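Long-range contacts in protein ten1 (Schizosaccharomyces pombe, PDB 3KF6), which partners Stn1 in an Rpa2-Rpa3-like complex at telomeres, is required for telomere maintenance and is thought to bind single-stranded telomeric DNA: residues L24-C29 / L38-G43; G28-Y33 / K62-N67. All coordinates share one frame; numbering follows the deposited sequence.

Contact 1. Residues L24-C29 / L38-G43; sequences LRFLGC and LRLIDG
Cys29 and Ile41 face each other as an antiparallel hydrogen-bonded pair, the one bridge between residues 24-29 and 38-43. Cys29 N donates to Ile41 O at 2.8 Å, and Ile41 N returns a bond to Cys29 O at 2.9 Å. Cys29 O also takes a CA-H...O contact from Leu40 CA at 3.3 Å. Before this bridge the segments diverge, their short axes running at 100° to each other. This is part of the hairpin of strands 23-34 and 37-42 in the curled OB-fold sheet, and strand 23-34 bends away to pair also with strand 65-74. Into the angle goes Leu40, its CG anti to the carbonyl carbon (chi1 -65°). One methyl, CD2, packs on the Cys29 carbonyl, 3.7 Å from Cys29 C; the other, CD1, lies 4.0 Å from Gly28 CA and meets Phe26 CE2 obliquely at 4.2 Å. Val47 and Cys49 of strand 45-50 also pack on the Phe26 ring. On the sheet face shared by Cys29 and Ile41, Cys29 CB touches Ile41 CG1 at 4.1 Å. Where the two backbones part, next to Asp42, a water donates to both Leu27 O and Asp42 OD2.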
loop_
_atom_site.group_PDB
_atom_site.type_symbol
_atom_site.label_atom_id
_atom_site.label_comp_id
_atom_site.label_asym_id
_atom_site.label_seq_id
_atom_site.Cartn_x
_atom_site.Cartn_y
_atom_site.Cartn_z
ATOM N N LEU B 24 -7.419 4.308 -7.670
ATOM C CA LEU B 24 -6.143 4.961 -7.936
ATOM C C LEU B 24 -5.555 5.606 -6.690
ATOM O O LEU B 24 -6.286 6.037 -5.807
ATOM C CB LEU B 24 -6.334 6.069 -8.975
ATOM C CG LEU B 24 -7.123 5.750 -10.246
ATOM C CD1 LEU B 24 -7.407 7.045 -11.012
ATOM C CD2 LEU B 24 -6.329 4.774 -11.099
ATOM N N ARG B 25 -4.232 5.663 -6.628
ATOM C CA ARG B 25 -3.569 6.343 -5.522
ATOM C C ARG B 25 -2.612 7.360 -6.129
ATOM O O ARG B 25 -1.811 7.025 -7.006
ATOM C CB ARG B 25 -2.790 5.380 -4.620
ATOM C CG ARG B 25 -1.968 6.164 -3.602
ATOM C CD ARG B 25 -1.125 5.303 -2.692
ATOM N NE ARG B 25 -0.123 6.119 -2.009
ATOM C CZ ARG B 25 0.619 5.692 -0.991
ATOM N NH1 ARG B 25 0.471 4.454 -0.528
ATOM N NH2 ARG B 25 1.512 6.504 -0.439
ATOM N N PHE B 26 -2.702 8.609 -5.675
ATOM C CA PHE B 26 -1.834 9.655 -6.193
ATOM C C PHE B 26 -1.634 10.782 -5.191
ATOM O O PHE B 26 -2.390 10.917 -4.223
ATOM C CB PHE B 26 -2.403 10.227 -7.501
ATOM C CG PHE B 26 -3.820 10.708 -7.391
ATOM C CD1 PHE B 26 -4.881 9.839 -7.596
ATOM C CD2 PHE B 26 -4.093 12.035 -7.067
ATOM C CE1 PHE B 26 -6.203 10.280 -7.483
ATOM C CE2 PHE B 26 -5.409 12.485 -6.947
ATOM C CZ PHE B 26 -6.462 11.606 -7.155
ATOM N N LEU B 27 -0.605 11.583 -5.440
ATOM C CA LEU B 27 -0.264 12.716 -4.593
ATOM C C LEU B 27 -0.613 13.990 -5.353
ATOM O O LEU B 27 -0.378 14.087 -6.558
ATOM C CB LEU B 27 1.235 12.669 -4.274
ATOM C CG LEU B 27 1.856 13.810 -3.475
ATOM C CD1 LEU B 27 1.261 13.858 -2.080
ATOM C CD2 LEU B 27 3.365 13.602 -3.404
ATOM N N GLY B 28 -1.174 14.968 -4.653
ATOM C CA GLY B 28 -1.542 16.208 -5.310
ATOM C C GLY B 28 -1.430 17.406 -4.391
ATOM O O GLY B 28 -1.464 17.269 -3.165
ATOM N N CYS B 29 -1.303 18.583 -4.997
ATOM C CA CYS B 29 -1.172 19.833 -4.261
ATOM C C CYS B 29 -2.500 20.593 -4.272
ATOM O O CYS B 29 -3.092 20.808 -5.334
ATOM C CB CYS B 29 -0.070 20.672 -4.903
ATOM S SG CYS B 29 0.322 22.167 -4.010
ATOM N N LEU B 38 -12.529 19.197 -4.205
ATOM C CA LEU B 38 -11.141 19.511 -3.917
ATOM C C LEU B 38 -10.387 19.442 -5.242
ATOM O O LEU B 38 -10.396 18.410 -5.912
ATOM C CB LEU B 38 -10.578 18.475 -2.943
ATOM C CG LEU B 38 -9.331 18.786 -2.116
ATOM C CD1 LEU B 38 -8.830 17.478 -1.515
ATOM C CD2 LEU B 38 -8.254 19.430 -2.974
ATOM N N ARG B 39 -9.747 20.540 -5.628
ATOM C CA ARG B 39 -8.995 20.557 -6.874
ATOM C C ARG B 39 -7.518 20.388 -6.547
ATOM O O ARG B 39 -6.942 21.194 -5.817
ATOM C CB ARG B 39 -9.232 21.873 -7.624
ATOM C CG ARG B 39 -8.535 21.951 -8.978
ATOM C CD ARG B 39 -9.093 23.091 -9.823
ATOM N NE ARG B 39 -8.459 23.174 -11.137
ATOM C CZ ARG B 39 -7.267 23.718 -11.364
ATOM N NH1 ARG B 39 -6.572 24.237 -10.362
ATOM N NH2 ARG B 39 -6.770 23.742 -12.596
ATOM N N LEU B 40 -6.917 19.322 -7.072
ATOM C CA LEU B 40 -5.504 19.051 -6.833
ATOM C C LEU B 40 -4.706 19.182 -8.114
ATOM O O LEU B 40 -5.185 18.845 -9.196
ATOM C CB LEU B 40 -5.306 17.642 -6.279
ATOM C CG LEU B 40 -5.873 17.326 -4.901
ATOM C CD1 LEU B 40 -5.496 15.900 -4.531
ATOM C CD2 LEU B 40 -5.315 18.292 -3.873
ATOM N N ILE B 41 -3.477 19.667 -7.987
ATOM C CA ILE B 41 -2.624 19.831 -9.150
ATOM C C ILE B 41 -1.245 19.248 -8.899
ATOM O O ILE B 41 -0.843 19.018 -7.759
ATOM C CB ILE B 41 -2.440 21.322 -9.517
ATOM C CG1 ILE B 41 -1.725 22.051 -8.378
ATOM C CG2 ILE B 41 -3.797 21.967 -9.790
ATOM C CD1 ILE B 41 -1.413 23.505 -8.676
ATOM N N ASP B 42 -0.539 19.001 -9.991
ATOM C CA ASP B 42 0.824 18.497 -9.949
ATOM C C ASP B 42 1.422 19.008 -11.250
ATOM O O ASP B 42 1.174 18.453 -12.319
ATOM C CB ASP B 42 0.850 16.970 -9.895
ATOM C CG ASP B 42 2.248 16.425 -9.679
ATOM O OD1 ASP B 42 3.126 17.204 -9.249
ATOM O OD2 ASP B 42 2.470 15.223 -9.929
ATOM N N GLY B 43 2.184 20.090 -11.152
ATOM C CA GLY B 43 2.763 20.676 -12.345
ATOM C C GLY B 43 1.642 21.298 -13.158
ATOM O O GLY B 43 0.845 22.078 -12.631
HETATM O O HOH W 1 0.740 13.247 -8.892
#

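Contact 2. Residues G28-Y33 / K62-N67; sequences GCVQSY and KHEWLN
In the curled sheet of the OB fold, Gly28 and Cys29 meet Leu66 and Trp65 where strand 23-34 pairs antiparallel with the start of strand 65-74. Gly28 and Leu66 form a hydrogen-bonded pair: Gly28 N donates to Leu66 O, and Leu66 N to Gly28 O at 2.9 Å. Cys29 and Trp65 follow as a non-hydrogen-bonded pair. Backbone hydrogen bonds continue into the loop before strand 65-74, where Val30 N donates to Glu64 O and His63 N to Val30 O at 2.7 Å. His63 has a positive phi, 76°, at this point in the loop.

Val30 points toward the other segment; its CG2 lies 3.7 Å from Leu66 CD1, and Ile60 also packs on this valine. At the more exposed end, Gln31 and Lys62 lie side by side, pointing the same way, with Gln31 NE2 3.6 Å from Lys62 CE. On the face carrying Cys29 and Trp65, one face of the indole lies against Cys29 CB and SG. Cys29 CB sits over the centre of the six-membered ring, 3.5 Å from its centroid, a CH-pi contact. The sulfur, anti to the backbone N (chi1 -174°), lies over the five-membered ring, 4.1 Å from that centroid. Cys29 SG is also at the edge of the His63 ring, but its closest contact with that residue is with the backbone, 3.2 Å from His63 O.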
loop_
_atom_site.group_PDB
_atom_site.type_symbol
_atom_site.label_atom_id
_atom_site.label_comp_id
_atom_site.label_asym_id
_atom_site.label_seq_id
_atom_site.Cartn_x
_atom_site.Cartn_y
_atom_site.Cartn_z
ATOM N N GLY B 28 -1.174 14.968 -4.653
ATOM C CA GLY B 28 -1.542 16.208 -5.310
ATOM C C GLY B 28 -1.430 17.406 -4.391
ATOM O O GLY B 28 -1.464 17.269 -3.165
ATOM N N CYS B 29 -1.303 18.583 -4.997
ATOM C CA CYS B 29 -1.172 19.833 -4.261
ATOM C C CYS B 29 -2.500 20.593 -4.272
ATOM O O CYS B 29 -3.092 20.808 -5.334
ATOM C CB CYS B 29 -0.070 20.672 -4.903
ATOM S SG CYS B 29 0.322 22.167 -4.010
ATOM N N VAL B 30 -2.961 21.009 -3.095
ATOM C CA VAL B 30 -4.240 21.706 -3.000
ATOM C C VAL B 30 -4.275 23.056 -3.705
ATOM O O VAL B 30 -3.508 23.963 -3.382
ATOM C CB VAL B 30 -4.665 21.905 -1.526
ATOM C CG1 VAL B 30 -5.994 22.644 -1.463
ATOM C CG2 VAL B 30 -4.800 20.555 -0.842
ATOM N N GLN B 31 -5.169 23.181 -4.679
ATOM C CA GLN B 31 -5.319 24.432 -5.414
ATOM C C GLN B 31 -6.548 25.166 -4.888
ATOM O O GLN B 31 -6.552 26.397 -4.780
ATOM C CB GLN B 31 -5.476 24.162 -6.912
ATOM C CG GLN B 31 -5.601 25.429 -7.758
ATOM C CD GLN B 31 -4.460 26.400 -7.519
ATOM O OE1 GLN B 31 -3.286 26.025 -7.566
ATOM N NE2 GLN B 31 -4.799 27.661 -7.269
ATOM N N SER B 32 -7.589 24.404 -4.563
ATOM C CA SER B 32 -8.827 24.972 -4.041
ATOM C C SER B 32 -9.712 23.895 -3.418
ATOM O O SER B 32 -9.586 22.711 -3.731
ATOM C CB SER B 32 -9.593 25.688 -5.157
ATOM O OG SER B 32 -9.966 24.783 -6.179
ATOM N N TYR B 33 -10.615 24.317 -2.538
ATOM C CA TYR B 33 -11.513 23.399 -1.851
ATOM C C TYR B 33 -12.859 24.085 -1.632
ATOM O O TYR B 33 -13.030 24.842 -0.674
ATOM C CB TYR B 33 -10.875 22.992 -0.518
ATOM C CG TYR B 33 -11.699 22.085 0.370
ATOM C CD1 TYR B 33 -12.336 20.956 -0.144
ATOM C CD2 TYR B 33 -11.791 22.326 1.742
ATOM C CE1 TYR B 33 -13.043 20.088 0.689
ATOM C CE2 TYR B 33 -12.492 21.463 2.582
ATOM C CZ TYR B 33 -13.115 20.347 2.049
ATOM O OH TYR B 33 -13.805 19.486 2.876
ATOM N N LYS B 62 -4.111 25.821 1.524
ATOM C CA LYS B 62 -3.804 25.916 0.107
ATOM C C LYS B 62 -2.340 25.567 -0.123
ATOM O O LYS B 62 -1.465 25.948 0.659
ATOM C CB LYS B 62 -4.090 27.328 -0.418
ATOM C CG LYS B 62 -3.882 27.468 -1.924
ATOM C CD LYS B 62 -4.299 28.836 -2.452
ATOM C CE LYS B 62 -4.074 28.914 -3.960
ATOM N NZ LYS B 62 -4.443 30.235 -4.544
ATOM N N HIS B 63 -2.089 24.823 -1.194
ATOM C CA HIS B 63 -0.747 24.403 -1.573
ATOM C C HIS B 63 -0.157 23.264 -0.747
ATOM O O HIS B 63 0.998 22.891 -0.950
ATOM C CB HIS B 63 0.211 25.598 -1.562
ATOM C CG HIS B 63 -0.117 26.638 -2.589
ATOM N ND1 HIS B 63 -0.227 26.347 -3.930
ATOM C CD2 HIS B 63 -0.360 27.965 -2.469
ATOM C CE1 HIS B 63 -0.526 27.449 -4.595
ATOM N NE2 HIS B 63 -0.613 28.445 -3.731
ATOM N N GLU B 64 -0.927 22.703 0.180
ATOM C CA GLU B 64 -0.392 21.588 0.950
ATOM C C GLU B 64 -0.550 20.324 0.108
ATOM O O GLU B 64 -1.419 20.253 -0.771
ATOM C CB GLU B 64 -1.102 21.432 2.296
ATOM C CG GLU B 64 -2.489 20.827 2.257
ATOM C CD GLU B 64 -2.963 20.456 3.649
ATOM O OE1 GLU B 64 -2.352 19.550 4.249
ATOM O OE2 GLU B 64 -3.928 21.069 4.149
ATOM N N TRP B 65 0.300 19.336 0.365
ATOM C CA TRP B 65 0.264 18.096 -0.398
ATOM C C TRP B 65 -0.506 16.987 0.304
ATOM O O TRP B 65 -0.336 16.754 1.503
ATOM C CB TRP B 65 1.689 17.645 -0.722
ATOM C CG TRP B 65 2.354 18.527 -1.753
ATOM C CD1 TRP B 65 2.997 19.714 -1.537
ATOM C CD2 TRP B 65 2.400 18.298 -3.166
ATOM N NE1 TRP B 65 3.441 20.237 -2.730
ATOM C CE2 TRP B 65 3.086 19.387 -3.746
ATOM C CE3 TRP B 65 1.923 17.276 -3.999
ATOM C CZ2 TRP B 65 3.309 19.484 -5.124
ATOM C CZ3 TRP B 65 2.144 17.372 -5.370
ATOM C CH2 TRP B 65 2.831 18.470 -5.918
ATOM N N LEU B 66 -1.351 16.304 -0.464
ATOM C CA LEU B 66 -2.185 15.229 0.063
ATOM C C LEU B 66 -2.052 13.928 -0.713
ATOM O O LEU B 66 -1.870 13.945 -1.929
ATOM C CB LEU B 66 -3.658 15.640 0.002
ATOM C CG LEU B 66 -4.092 16.898 0.753
ATOM C CD1 LEU B 66 -5.564 17.172 0.460
ATOM C CD2 LEU B 66 -3.861 16.706 2.248
ATOM N N ASN B 67 -2.134 12.811 0.004
ATOM C CA ASN B 67 -2.119 11.491 -0.630
ATOM C C ASN B 67 -3.597 11.140 -0.762
ATOM O O ASN B 67 -4.365 11.290 0.190
ATOM C CB ASN B 67 -1.429 10.440 0.242
ATOM C CG ASN B 67 0.076 10.462 0.110
ATOM O OD1 ASN B 67 0.618 10.532 -0.996
ATOM N ND2 ASN B 67 0.765 10.385 1.240
#

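Contacts 1 and 2 share Gly28 and Cys29, and strand 23-34 passes between its two partners in the sheet, 37-42 and 65-74. These neighbouring residues turn their N and O to different partner strands, Cys29 in contact 1 and Gly28 in contact 2. Contact 1 is the more buried, close to the centre of the chain, with aliphatic and phenylalanine packing inside the angle of a hairpin. Contact 2 lies further out, buries more surface between its segments, and mixes apolar packing with sulfur-aromatic contacts and exposed polar chains. Between them, Gln31 and Ser32 both face Arg39, a classic beta bulge.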